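Local coordinates for protein angel homolog 2 (Homo sapiens, PDB 6RW0) that hydrolyses 2',3'-cyclic phosphates as a member of the CCR4 family of deadenylases and probably binds mRNA 3'-untranslated regions, at residues Pro200-Asp204 and Gly273-Leu277; Leu207-Met212 and Ile281-Leu286; Asn238-Pro244 and Lys263-Gln267; Tyr246-Lys250 and Asp364-Tyr368. All blocks are in the same frame, centred on the assembly; numbering follows the deposited sequence.

Contact 1: residues Pro200-Asp204 and Gly273-Leu277; sequences PRRGD and GQRIL. With K (potassium ion), chain D.
This is a partly buried polar contact in which the start of helix 203-220 meets the long loop between strands 253-255 and 329-331. CA 201 to 204 and CA 274 to 277 run 14° apart, with R201 CA 7.8 Å from Q274 CA and D204 CA 6.4 Å from L277 CA. R202, centre of an inverse gamma turn, is the N-cap; 274-277 is extended. D204, chi1 p, points toward the loop. R202 (m/m/m), its CA-to-CB bond pointing away, curls back; R275 (t/t/p) reaches across. D204 OD2 takes R275 NH2 at 3.0 Å and R202 NH2 at 2.9 Å, balancing two like charges whose NH2 atoms (R202 and R275) lie 3.8 Å apart. One water links D204 OD2 to R275 NH1. On the apolar side, L277 CD2 packs on D204 CA at 3.6 Å. A potassium ion is modelled 3.2 Å from R201 NH1 and 3.3 Å from R275 N, with one further atom from elsewhere: a long, unusual site, since both nitrogens are donors. The whole is a salt-bridge network at a helix N terminus.

Contact 2: residues Leu207-Met212 and Ile281-Leu286; sequences LTQLAM and IWPPNL
Three bumps of loop 281-286, I281, W282 and L286, fit along one face of helix 203-220. T208 lies opposite W282 (CA atoms 6.6 Å apart) and M212 opposite L286 (8.8 Å). The loop is extended at W282 and P283, then turns through a short 3-10 segment, 284-286, that brings L286 back to the helix. W282, chi1 p, pushes its six-membered ring into the hollow left by the small A211: CB of A211 is 3.4 Å from W282 CH2, and T208 OG1 is 3.5 Å from W282 CE3. At the N-terminal end of this face I281 CD1 meets L207 CD1 at 3.8 Å, and I281 CG2 reaches T208 OG1 at 3.6 Å. L286, t/p, fits between T208 and M212, its CD2 at 3.5 Å from T208 CG2 and its CD1 at 4.1 Å from M212 CE. T208 OG1, though it touches W282 and I281, is already bonded to D204 O, and W282 NE1 to I288 O, so what holds loop and helix together is mainly close apolar fit.

Contact 3: residues Asn238-Pro244 and Lys263-Gln267; sequences NSVPGSP and KVSGQ
G266 sits where a side chain could hardly go: with phi/psi of 77/6, an ideal CB would fall 2.7 Å from V240 CG2 and 3.1 Å from S243 CB. The bare backbone lets V240 and S243 close in, with S243 CA 5.0 Å from G266 CA; the CA atoms of S239 and S265 are 4.2 Å apart, those of P244 and V264 5.2 Å. A single direct hydrogen bond joins the loops, V240 N to S265 O at 2.9 Å, and the same carbonyl takes a CA-H...O contact from S239 CA at 3.2 Å. N238 belongs to the GDFN sequence that marks the endonuclease/exonuclease/phosphatase family, just after strand 231-236, and its side chain is about 7 Å from the bound magnesium. From V240 to S243 the chain makes a type II turn; S243 OG (chi1 p) donates to V240 O at 2.7 Å and, as N-cap of helix 244-251, receives Y246 N. Across from it, S265 OG accepts Q267 N at 3.2 Å in an ST turn and donates to Q267 OE1 at 2.6 Å. A water bridges N238 OD1 and Q267 NE2, while N238 ND2 bonds L196 O. P244 CD rests 3.3 Å from V264 O.

Contact 4: residues Tyr246-Lys250 and Asp364-Tyr368; sequences YSFIK and DYIFY
I249 lays its CG2 methyl on the face of the F367 ring, 3.6 Å from the ring centroid and only 7° off the normal, a clear CH-pi contact. The helix segment 246-250 runs alongside strand segment 364-368 with axes 11.0 Å apart at closest approach and N-to-C directions 24° from parallel. Y246 CA is 9.7 Å from Y365 CA, and K250 CA is 8.5 Å from F367 CA. Alternation along the strand points the CA-to-CB bonds of Y365 and F367, both chi1 m, toward the helix. Y246, chi1 t, sets its ring against both, closing a triangle of three rings: Y246 CE1 is 3.5 Å from Y365 CE1 and 3.9 Å from F367 CE1. The pairs are oblique, with planes at 43° for Y246 and Y365, 47° for Y246 and F367. In the DNase I-like alpha/beta sandwich, this helix covers the outer face of one of the two sheets; strand 359-369 pairs with 231-236, whose M233 also touches I249 and F367. On the face turned to the other sheet D364 OD2 bonds H418 ND1, as in the active-site Asp-His pair of relatives. Y365 OH is met by S239 O, Y246 OH by H342 NE2. K250 folds back, all chi angles m, so that K250 NZ donates to Y246 OH at 2.7 Å and K250 CD reaches the edge of F367, 3.9 Å from its CE1.

How the contacts relate
From the N terminus, the chain opens contact 1 at 200-204 and contact 2 a turn later on helix 203-220, then contact 3 at 238-244 and contact 4 on helix 244-251. Contact 3 closes first, at 263-267, nested inside the loops of both contact 1 and contact 2. Contact 1 closes next, at 273-277, and contact 2 at 281-286, so these two cross. Contact 4 closes last, on strand 359-369, crossing all three. The long loop is thus strung along helix 203-220, with V264 against G203 and L207. L210 packs on F248 and I249, joining the two helices, and the Y365 hydroxyl joins contact 4 to S239 of contact 3.

Contact 1: residues Pro200-Asp204 and Gly273-Leu277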
loop_
_atom_site.group_PDB
_atom_site.type_symbol
_atom_site.label_atom_id
_atom_site.label_comp_id
_atom_site.label_asym_id
_atom_site.label_seq_id
_atom_site.Cartn_x
_atom_site.Cartn_y
_atom_site.Cartn_z
ATOM N N PRO A 200 -12.270 -9.013 6.092
ATOM C CA PRO A 200 -11.372 -10.165 6.263
ATOM C C PRO A 200 -11.831 -11.457 5.620
ATOM O O PRO A 200 -10.992 -12.308 5.293
ATOM C CB PRO A 200 -11.283 -10.318 7.790
ATOM C CG PRO A 200 -11.483 -8.943 8.293
ATOM C CD PRO A 200 -12.470 -8.285 7.367
ATOM N N ARG A 201 -13.121 -11.687 5.494
ATOM C CA ARG A 201 -13.628 -12.938 4.893
ATOM C C ARG A 201 -13.324 -12.997 3.393
ATOM O O ARG A 201 -13.115 -14.055 2.904
ATOM C CB ARG A 201 -15.130 -13.090 5.142
ATOM C CG ARG A 201 -15.688 -14.427 4.674
ATOM C CD ARG A 201 -17.138 -14.654 5.067
ATOM N NE ARG A 201 -18.050 -13.742 4.411
ATOM C CZ ARG A 201 -19.272 -14.049 4.029
ATOM N NH1 ARG A 201 -19.665 -15.304 3.983
ATOM N NH2 ARG A 201 -20.100 -13.094 3.665
ATOM N N ARG A 202 -13.353 -11.866 2.705
ATOM C CA ARG A 202 -13.313 -11.863 1.224
ATOM C C ARG A 202 -11.910 -11.835 0.616
ATOM O O ARG A 202 -11.630 -10.955 -0.155
ATOM C CB ARG A 202 -14.182 -10.717 0.707
ATOM C CG ARG A 202 -15.630 -10.809 1.170
ATOM C CD ARG A 202 -16.282 -12.152 0.872
ATOM N NE ARG A 202 -16.252 -12.508 -0.533
ATOM C CZ ARG A 202 -17.097 -12.065 -1.441
ATOM N NH1 ARG A 202 -18.089 -11.281 -1.074
ATOM N NH2 ARG A 202 -16.943 -12.397 -2.702
ATOM N N GLY A 203 -11.162 -12.911 0.811
ATOM C CA GLY A 203 -9.822 -13.109 0.241
ATOM C C GLY A 203 -9.890 -13.294 -1.261
ATOM O O GLY A 203 -8.899 -13.069 -1.907
ATOM N N ASP A 204 -11.008 -13.812 -1.755
ATOM C CA ASP A 204 -11.246 -13.955 -3.205
ATOM C C ASP A 204 -11.231 -12.560 -3.838
ATOM O O ASP A 204 -10.569 -12.378 -4.819
ATOM C CB ASP A 204 -12.568 -14.681 -3.463
ATOM C CG ASP A 204 -13.799 -14.124 -2.773
ATOM O OD1 ASP A 204 -13.674 -13.522 -1.731
ATOM O OD2 ASP A 204 -14.852 -14.317 -3.309
ATOM N N GLY A 273 -16.596 -22.229 8.602
ATOM C CA GLY A 273 -17.754 -22.070 7.695
ATOM C C GLY A 273 -17.452 -21.310 6.419
ATOM O O GLY A 273 -18.373 -20.887 5.783
ATOM N N GLN A 274 -16.197 -21.215 6.016
ATOM C CA GLN A 274 -15.838 -20.386 4.854
ATOM C C GLN A 274 -15.705 -21.215 3.590
ATOM O O GLN A 274 -15.211 -22.308 3.645
ATOM C CB GLN A 274 -14.542 -19.633 5.117
ATOM C CG GLN A 274 -14.689 -18.567 6.183
ATOM C CD GLN A 274 -13.369 -17.908 6.472
ATOM O OE1 GLN A 274 -12.345 -18.301 5.962
ATOM N NE2 GLN A 274 -13.402 -16.904 7.317
ATOM N N ARG A 275 -16.136 -20.631 2.487
ATOM C CA ARG A 275 -16.001 -21.196 1.140
ATOM C C ARG A 275 -14.513 -21.244 0.780
ATOM O O ARG A 275 -13.778 -20.398 1.210
ATOM C CB ARG A 275 -16.797 -20.270 0.222
ATOM C CG ARG A 275 -16.684 -20.566 -1.258
ATOM C CD ARG A 275 -17.689 -19.741 -2.039
ATOM N NE ARG A 275 -17.586 -18.314 -1.777
ATOM C CZ ARG A 275 -16.839 -17.480 -2.474
ATOM N NH1 ARG A 275 -16.043 -17.952 -3.405
ATOM N NH2 ARG A 275 -16.893 -16.186 -2.246
ATOM N N ILE A 276 -14.109 -22.260 0.037
ATOM C CA ILE A 276 -12.761 -22.427 -0.504
ATOM C C ILE A 276 -12.672 -21.676 -1.827
ATOM O O ILE A 276 -13.636 -21.653 -2.596
ATOM C CB ILE A 276 -12.466 -23.928 -0.705
ATOM C CG1 ILE A 276 -12.751 -24.722 0.575
ATOM C CG2 ILE A 276 -11.051 -24.115 -1.212
ATOM C CD1 ILE A 276 -12.089 -24.217 1.809
ATOM N N LEU A 277 -11.510 -21.072 -2.109
ATOM C CA LEU A 277 -11.316 -20.312 -3.345
ATOM C C LEU A 277 -11.686 -21.120 -4.584
ATOM O O LEU A 277 -11.339 -22.293 -4.695
ATOM C CB LEU A 277 -9.839 -19.914 -3.475
ATOM C CG LEU A 277 -9.524 -18.694 -2.621
ATOM C CD1 LEU A 277 -8.023 -18.551 -2.503
ATOM C CD2 LEU A 277 -10.114 -17.396 -3.167
HETATM K K K D . -17.907 -17.929 3.313
HETATM O O HOH W 1 -15.160 -16.091 -5.342
#

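Contact 2: residues Leu207-Met212 and Ile281-Leu286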
loop_
_atom_site.group_PDB
_atom_site.type_symbol
_atom_site.label_atom_id
_atom_site.label_comp_id
_atom_site.label_asym_id
_atom_site.label_seq_id
_atom_site.Cartn_x
_atom_site.Cartn_y
_atom_site.Cartn_z
ATOM N N LEU A 207 -7.451 -11.061 -3.526
ATOM C CA LEU A 207 -6.488 -11.587 -4.494
ATOM C C LEU A 207 -6.792 -11.091 -5.898
ATOM O O LEU A 207 -5.869 -10.840 -6.683
ATOM C CB LEU A 207 -6.472 -13.117 -4.480
ATOM C CG LEU A 207 -5.668 -13.698 -3.322
ATOM C CD1 LEU A 207 -5.930 -15.185 -3.214
ATOM C CD2 LEU A 207 -4.185 -13.425 -3.469
ATOM N N THR A 208 -8.071 -10.926 -6.235
ATOM C CA THR A 208 -8.416 -10.450 -7.567
ATOM C C THR A 208 -8.054 -8.977 -7.725
ATOM O O THR A 208 -7.544 -8.572 -8.773
ATOM C CB THR A 208 -9.898 -10.700 -7.848
ATOM O OG1 THR A 208 -10.205 -12.093 -7.659
ATOM C CG2 THR A 208 -10.266 -10.358 -9.282
ATOM N N GLN A 209 -8.309 -8.164 -6.695
ATOM C CA GLN A 209 -7.864 -6.773 -6.708
ATOM C C GLN A 209 -6.354 -6.689 -6.871
ATOM O O GLN A 209 -5.841 -5.919 -7.690
ATOM C CB GLN A 209 -8.316 -6.068 -5.429
ATOM C CG GLN A 209 -9.824 -5.919 -5.317
ATOM C CD GLN A 209 -10.264 -5.091 -4.120
ATOM O OE1 GLN A 209 -9.507 -4.890 -3.172
ATOM N NE2 GLN A 209 -11.506 -4.615 -4.160
ATOM N N LEU A 210 -5.617 -7.481 -6.097
ATOM C CA LEU A 210 -4.167 -7.501 -6.254
ATOM C C LEU A 210 -3.765 -7.880 -7.676
ATOM O O LEU A 210 -2.875 -7.250 -8.268
ATOM C CB LEU A 210 -3.557 -8.463 -5.238
ATOM C CG LEU A 210 -2.049 -8.663 -5.346
ATOM C CD1 LEU A 210 -1.319 -7.362 -5.055
ATOM C CD2 LEU A 210 -1.581 -9.759 -4.415
ATOM N N ALA A 211 -4.399 -8.907 -8.247
ATOM C CA ALA A 211 -4.079 -9.311 -9.614
ATOM C C ALA A 211 -4.315 -8.165 -10.593
ATOM O O ALA A 211 -3.551 -7.986 -11.549
ATOM C CB ALA A 211 -4.918 -10.527 -10.003
ATOM N N MET A 212 -5.376 -7.386 -10.380
ATOM C CA MET A 212 -5.654 -6.251 -11.253
ATOM C C MET A 212 -4.557 -5.198 -11.149
ATOM O O MET A 212 -4.136 -4.636 -12.165
ATOM C CB MET A 212 -7.023 -5.669 -10.911
ATOM C CG MET A 212 -8.158 -6.595 -11.298
ATOM S SD MET A 212 -9.753 -6.164 -10.565
ATOM C CE MET A 212 -10.258 -4.949 -11.648
ATOM N N ILE A 281 -9.776 -18.200 -9.577
ATOM C CA ILE A 281 -10.345 -17.354 -8.534
ATOM C C ILE A 281 -11.389 -16.416 -9.119
ATOM O O ILE A 281 -12.427 -16.157 -8.499
ATOM C CB ILE A 281 -9.229 -16.583 -7.815
ATOM C CG1 ILE A 281 -8.299 -17.550 -7.074
ATOM C CG2 ILE A 281 -9.820 -15.543 -6.858
ATOM C CD1 ILE A 281 -7.063 -16.876 -6.466
ATOM N N TRP A 282 -11.102 -15.873 -10.292
ATOM C CA TRP A 282 -11.929 -14.845 -10.962
ATOM C C TRP A 282 -12.325 -15.333 -12.350
ATOM O O TRP A 282 -11.647 -16.186 -12.878
ATOM C CB TRP A 282 -11.151 -13.519 -11.001
ATOM C CG TRP A 282 -9.874 -13.567 -11.776
ATOM C CD1 TRP A 282 -9.722 -13.573 -13.128
ATOM C CD2 TRP A 282 -8.553 -13.611 -11.228
ATOM N NE1 TRP A 282 -8.401 -13.626 -13.455
ATOM C CE2 TRP A 282 -7.658 -13.657 -12.315
ATOM C CE3 TRP A 282 -8.044 -13.620 -9.932
ATOM C CZ2 TRP A 282 -6.286 -13.700 -12.134
ATOM C CZ3 TRP A 282 -6.686 -13.666 -9.757
ATOM C CH2 TRP A 282 -5.824 -13.714 -10.846
ATOM N N PRO A 283 -13.425 -14.840 -12.928
ATOM C CA PRO A 283 -13.869 -15.342 -14.208
ATOM C C PRO A 283 -13.068 -14.874 -15.434
ATOM O O PRO A 283 -12.401 -13.915 -15.367
ATOM C CB PRO A 283 -15.323 -14.868 -14.282
ATOM C CG PRO A 283 -15.331 -13.605 -13.497
ATOM C CD PRO A 283 -14.385 -13.891 -12.357
ATOM N N PRO A 284 -13.209 -15.551 -16.589
ATOM C CA PRO A 284 -12.500 -15.169 -17.801
ATOM C C PRO A 284 -12.815 -13.770 -18.342
ATOM O O PRO A 284 -11.973 -13.215 -18.957
ATOM C CB PRO A 284 -12.914 -16.183 -18.875
ATOM C CG PRO A 284 -13.806 -17.176 -18.208
ATOM C CD PRO A 284 -13.971 -16.789 -16.761
ATOM N N ASN A 285 -13.975 -13.185 -18.029
ATOM C CA ASN A 285 -14.335 -11.837 -18.528
ATOM C C ASN A 285 -13.528 -10.725 -17.831
ATOM O O ASN A 285 -13.665 -9.622 -18.251
ATOM C CB ASN A 285 -15.844 -11.596 -18.616
ATOM C CG ASN A 285 -16.570 -11.570 -17.300
ATOM O OD1 ASN A 285 -16.229 -12.314 -16.409
ATOM N ND2 ASN A 285 -17.601 -10.755 -17.219
ATOM N N LEU A 286 -12.780 -10.996 -16.760
ATOM C CA LEU A 286 -11.834 -10.019 -16.187
ATOM C C LEU A 286 -10.718 -9.732 -17.202
ATOM O O LEU A 286 -10.237 -8.635 -17.226
ATOM C CB LEU A 286 -11.263 -10.535 -14.867
ATOM C CG LEU A 286 -10.395 -9.516 -14.140
ATOM C CD1 LEU A 286 -11.139 -8.212 -13.964
ATOM C CD2 LEU A 286 -9.922 -10.033 -12.800
#

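Contact 3: residues Asn238-Pro244 and Lys263-Gln267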
loop_
_atom_site.group_PDB
_atom_site.type_symbol
_atom_site.label_atom_id
_atom_site.label_comp_id
_atom_site.label_asym_id
_atom_site.label_seq_id
_atom_site.Cartn_x
_atom_site.Cartn_y
_atom_site.Cartn_z
ATOM N N ASN A 238 -4.131 -4.677 3.677
ATOM C CA ASN A 238 -5.049 -5.316 4.621
ATOM C C ASN A 238 -4.747 -6.804 4.746
ATOM O O ASN A 238 -5.643 -7.640 4.881
ATOM C CB ASN A 238 -6.499 -5.035 4.253
ATOM C CG ASN A 238 -7.003 -3.742 4.869
ATOM O OD1 ASN A 238 -6.809 -3.490 6.058
ATOM N ND2 ASN A 238 -7.631 -2.909 4.065
ATOM N N SER A 239 -3.458 -7.129 4.719
ATOM C CA SER A 239 -2.990 -8.501 4.793
ATOM C C SER A 239 -1.692 -8.475 5.572
ATOM O O SER A 239 -0.917 -7.520 5.448
ATOM C CB SER A 239 -2.698 -9.058 3.401
ATOM O OG SER A 239 -3.859 -9.033 2.582
ATOM N N VAL A 240 -1.457 -9.525 6.355
ATOM C CA VAL A 240 -0.344 -9.529 7.301
ATOM C C VAL A 240 0.866 -10.313 6.809
ATOM O O VAL A 240 0.762 -11.123 5.875
ATOM C CB VAL A 240 -0.788 -10.032 8.687
ATOM C CG1 VAL A 240 -1.998 -9.242 9.192
ATOM C CG2 VAL A 240 -1.076 -11.512 8.645
ATOM N N PRO A 241 2.035 -10.097 7.406
ATOM C CA PRO A 241 3.232 -10.818 6.960
ATOM C C PRO A 241 3.059 -12.323 7.067
ATOM O O PRO A 241 2.507 -12.847 8.038
ATOM C CB PRO A 241 4.328 -10.293 7.896
ATOM C CG PRO A 241 3.845 -8.894 8.245
ATOM C CD PRO A 241 2.359 -9.071 8.424
ATOM N N GLY A 242 3.524 -13.020 6.035
ATOM C CA GLY A 242 3.435 -14.457 5.993
ATOM C C GLY A 242 2.094 -14.999 5.569
ATOM O O GLY A 242 1.954 -16.222 5.437
ATOM N N SER A 243 1.098 -14.146 5.371
ATOM C CA SER A 243 -0.186 -14.611 4.885
ATOM C C SER A 243 -0.041 -15.126 3.459
ATOM O O SER A 243 0.932 -14.807 2.767
ATOM C CB SER A 243 -1.191 -13.466 4.897
ATOM O OG SER A 243 -0.816 -12.406 4.025
ATOM N N PRO A 244 -1.011 -15.909 2.977
ATOM C CA PRO A 244 -0.946 -16.332 1.568
ATOM C C PRO A 244 -0.813 -15.177 0.592
ATOM O O PRO A 244 -0.045 -15.263 -0.373
ATOM C CB PRO A 244 -2.251 -17.118 1.383
ATOM C CG PRO A 244 -2.510 -17.699 2.757
ATOM C CD PRO A 244 -2.087 -16.605 3.714
ATOM N N LYS A 263 -8.765 -16.984 4.888
ATOM C CA LYS A 263 -7.394 -17.241 5.303
ATOM C C LYS A 263 -6.382 -16.559 4.402
ATOM O O LYS A 263 -5.185 -16.572 4.703
ATOM C CB LYS A 263 -7.121 -18.749 5.360
ATOM C CG LYS A 263 -8.055 -19.503 6.309
ATOM C CD LYS A 263 -7.987 -19.005 7.745
ATOM C CE LYS A 263 -6.779 -19.564 8.464
ATOM N NZ LYS A 263 -6.746 -21.050 8.415
ATOM N N VAL A 264 -6.844 -15.923 3.332
ATOM C CA VAL A 264 -5.957 -15.307 2.352
ATOM C C VAL A 264 -5.126 -14.202 2.984
ATOM O O VAL A 264 -3.916 -14.094 2.740
ATOM C CB VAL A 264 -6.795 -14.777 1.175
ATOM C CG1 VAL A 264 -6.003 -13.836 0.300
ATOM C CG2 VAL A 264 -7.355 -15.920 0.367
ATOM N N SER A 265 -5.762 -13.342 3.775
ATOM C CA SER A 265 -5.107 -12.132 4.255
ATOM C C SER A 265 -4.417 -12.302 5.597
ATOM O O SER A 265 -3.598 -11.453 5.967
ATOM C CB SER A 265 -6.134 -11.015 4.434
ATOM O OG SER A 265 -6.999 -11.346 5.515
ATOM N N GLY A 266 -4.785 -13.322 6.356
ATOM C CA GLY A 266 -4.197 -13.543 7.684
ATOM C C GLY A 266 -4.762 -12.589 8.723
ATOM O O GLY A 266 -4.302 -12.607 9.834
ATOM N N GLN A 267 -5.763 -11.783 8.385
ATOM C CA GLN A 267 -6.400 -10.855 9.351
ATOM C C GLN A 267 -7.247 -11.668 10.320
ATOM O O GLN A 267 -7.718 -12.652 9.917
ATOM C CB GLN A 267 -7.387 -9.905 8.685
ATOM C CG GLN A 267 -6.769 -8.848 7.787
ATOM C CD GLN A 267 -7.815 -8.343 6.829
ATOM O OE1 GLN A 267 -8.255 -9.058 5.957
ATOM N NE2 GLN A 267 -8.239 -7.113 7.018
HETATM O O HOH W 2 -6.604 -5.081 8.427
#

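Contact 4: residues Tyr246-Lys250 and Asp364-Tyr368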
loop_
_atom_site.group_PDB
_atom_site.type_symbol
_atom_site.label_atom_id
_atom_site.label_comp_id
_atom_site.label_asym_id
_atom_site.label_seq_id
_atom_site.Cartn_x
_atom_site.Cartn_y
_atom_site.Cartn_z
ATOM N N TYR A 246 0.522 -12.158 1.125
ATOM C CA TYR A 246 1.882 -11.641 1.247
ATOM C C TYR A 246 2.876 -12.570 0.565
ATOM O O TYR A 246 3.761 -12.116 -0.173
ATOM C CB TYR A 246 2.243 -11.504 2.724
ATOM C CG TYR A 246 3.663 -11.038 2.942
ATOM C CD1 TYR A 246 3.969 -9.685 2.989
ATOM C CD2 TYR A 246 4.698 -11.950 3.066
ATOM C CE1 TYR A 246 5.273 -9.259 3.177
ATOM C CE2 TYR A 246 6.008 -11.532 3.257
ATOM C CZ TYR A 246 6.282 -10.178 3.303
ATOM O OH TYR A 246 7.574 -9.736 3.485
ATOM N N SER A 247 2.756 -13.874 0.818
ATOM C CA SER A 247 3.691 -14.829 0.238
ATOM C C SER A 247 3.626 -14.807 -1.280
ATOM O O SER A 247 4.654 -14.944 -1.956
ATOM C CB SER A 247 3.383 -16.225 0.767
ATOM O OG SER A 247 3.530 -16.264 2.177
ATOM N N PHE A 248 2.423 -14.647 -1.839
ATOM C CA PHE A 248 2.287 -14.541 -3.288
ATOM C C PHE A 248 3.096 -13.363 -3.822
ATOM O O PHE A 248 3.826 -13.492 -4.814
ATOM C CB PHE A 248 0.805 -14.426 -3.666
ATOM C CG PHE A 248 0.586 -14.117 -5.124
ATOM C CD1 PHE A 248 1.149 -14.920 -6.094
ATOM C CD2 PHE A 248 -0.164 -13.027 -5.518
ATOM C CE1 PHE A 248 0.987 -14.642 -7.435
ATOM C CE2 PHE A 248 -0.339 -12.751 -6.873
ATOM C CZ PHE A 248 0.236 -13.558 -7.820
ATOM N N ILE A 249 2.983 -12.198 -3.182
ATOM C CA ILE A 249 3.742 -11.040 -3.645
ATOM C C ILE A 249 5.234 -11.343 -3.610
ATOM O O ILE A 249 5.961 -11.088 -4.575
ATOM C CB ILE A 249 3.398 -9.793 -2.813
ATOM C CG1 ILE A 249 1.929 -9.425 -3.018
ATOM C CG2 ILE A 249 4.300 -8.612 -3.203
ATOM C CD1 ILE A 249 1.419 -8.320 -2.112
ATOM N N LYS A 250 5.710 -11.889 -2.494
ATOM C CA LYS A 250 7.143 -12.064 -2.307
ATOM C C LYS A 250 7.712 -13.176 -3.179
ATOM O O LYS A 250 8.844 -13.066 -3.667
ATOM C CB LYS A 250 7.434 -12.419 -0.849
ATOM C CG LYS A 250 7.156 -11.355 0.162
ATOM C CD LYS A 250 8.099 -10.176 0.033
ATOM C CE LYS A 250 9.500 -10.493 0.544
ATOM N NZ LYS A 250 9.566 -10.781 2.015
ATOM N N ASP A 364 0.622 -2.521 6.048
ATOM C CA ASP A 364 1.195 -1.584 5.087
ATOM C C ASP A 364 2.579 -2.057 4.672
ATOM O O ASP A 364 3.329 -2.587 5.495
ATOM C CB ASP A 364 1.332 -0.196 5.710
ATOM C CG ASP A 364 0.016 0.348 6.209
ATOM O OD1 ASP A 364 -0.782 0.817 5.372
ATOM O OD2 ASP A 364 -0.249 0.282 7.436
ATOM N N TYR A 365 2.916 -1.852 3.393
ATOM C CA TYR A 365 4.169 -2.336 2.834
ATOM C C TYR A 365 4.737 -1.360 1.818
ATOM O O TYR A 365 4.008 -0.618 1.155
ATOM C CB TYR A 365 3.956 -3.679 2.101
ATOM C CG TYR A 365 3.369 -4.740 2.991
ATOM C CD1 TYR A 365 4.191 -5.553 3.741
ATOM C CD2 TYR A 365 1.994 -4.902 3.122
ATOM C CE1 TYR A 365 3.680 -6.515 4.587
ATOM C CE2 TYR A 365 1.473 -5.864 3.973
ATOM C CZ TYR A 365 2.320 -6.655 4.708
ATOM O OH TYR A 365 1.801 -7.594 5.553
ATOM N N ILE A 366 6.061 -1.415 1.660
ATOM C CA ILE A 366 6.740 -0.923 0.465
ATOM C C ILE A 366 7.456 -2.125 -0.136
ATOM O O ILE A 366 8.390 -2.666 0.473
ATOM C CB ILE A 366 7.726 0.214 0.757
ATOM C CG1 ILE A 366 7.031 1.432 1.375
ATOM C CG2 ILE A 366 8.397 0.632 -0.556
ATOM C CD1 ILE A 366 7.968 2.530 1.882
ATOM N N PHE A 367 7.015 -2.560 -1.311
ATOM C CA PHE A 367 7.670 -3.609 -2.072
ATOM C C PHE A 367 8.462 -2.961 -3.200
ATOM O O PHE A 367 8.095 -1.893 -3.699
ATOM C CB PHE A 367 6.634 -4.553 -2.669
ATOM C CG PHE A 367 5.837 -5.325 -1.654
ATOM C CD1 PHE A 367 6.400 -6.391 -0.984
ATOM C CD2 PHE A 367 4.498 -5.021 -1.420
ATOM C CE1 PHE A 367 5.651 -7.131 -0.079
ATOM C CE2 PHE A 367 3.741 -5.765 -0.527
ATOM C CZ PHE A 367 4.325 -6.803 0.156
ATOM N N TYR A 368 9.570 -3.592 -3.584
ATOM C CA TYR A 368 10.411 -3.018 -4.627
ATOM C C TYR A 368 11.106 -4.112 -5.428
ATOM O O TYR A 368 11.368 -5.204 -4.922
ATOM C CB TYR A 368 11.453 -2.056 -4.032
ATOM C CG TYR A 368 12.479 -2.715 -3.125
ATOM C CD1 TYR A 368 13.758 -3.001 -3.582
ATOM C CD2 TYR A 368 12.170 -3.046 -1.806
ATOM C CE1 TYR A 368 14.703 -3.602 -2.758
ATOM C CE2 TYR A 368 13.106 -3.648 -0.980
ATOM C CZ TYR A 368 14.370 -3.928 -1.461
ATOM O OH TYR A 368 15.314 -4.528 -0.653
#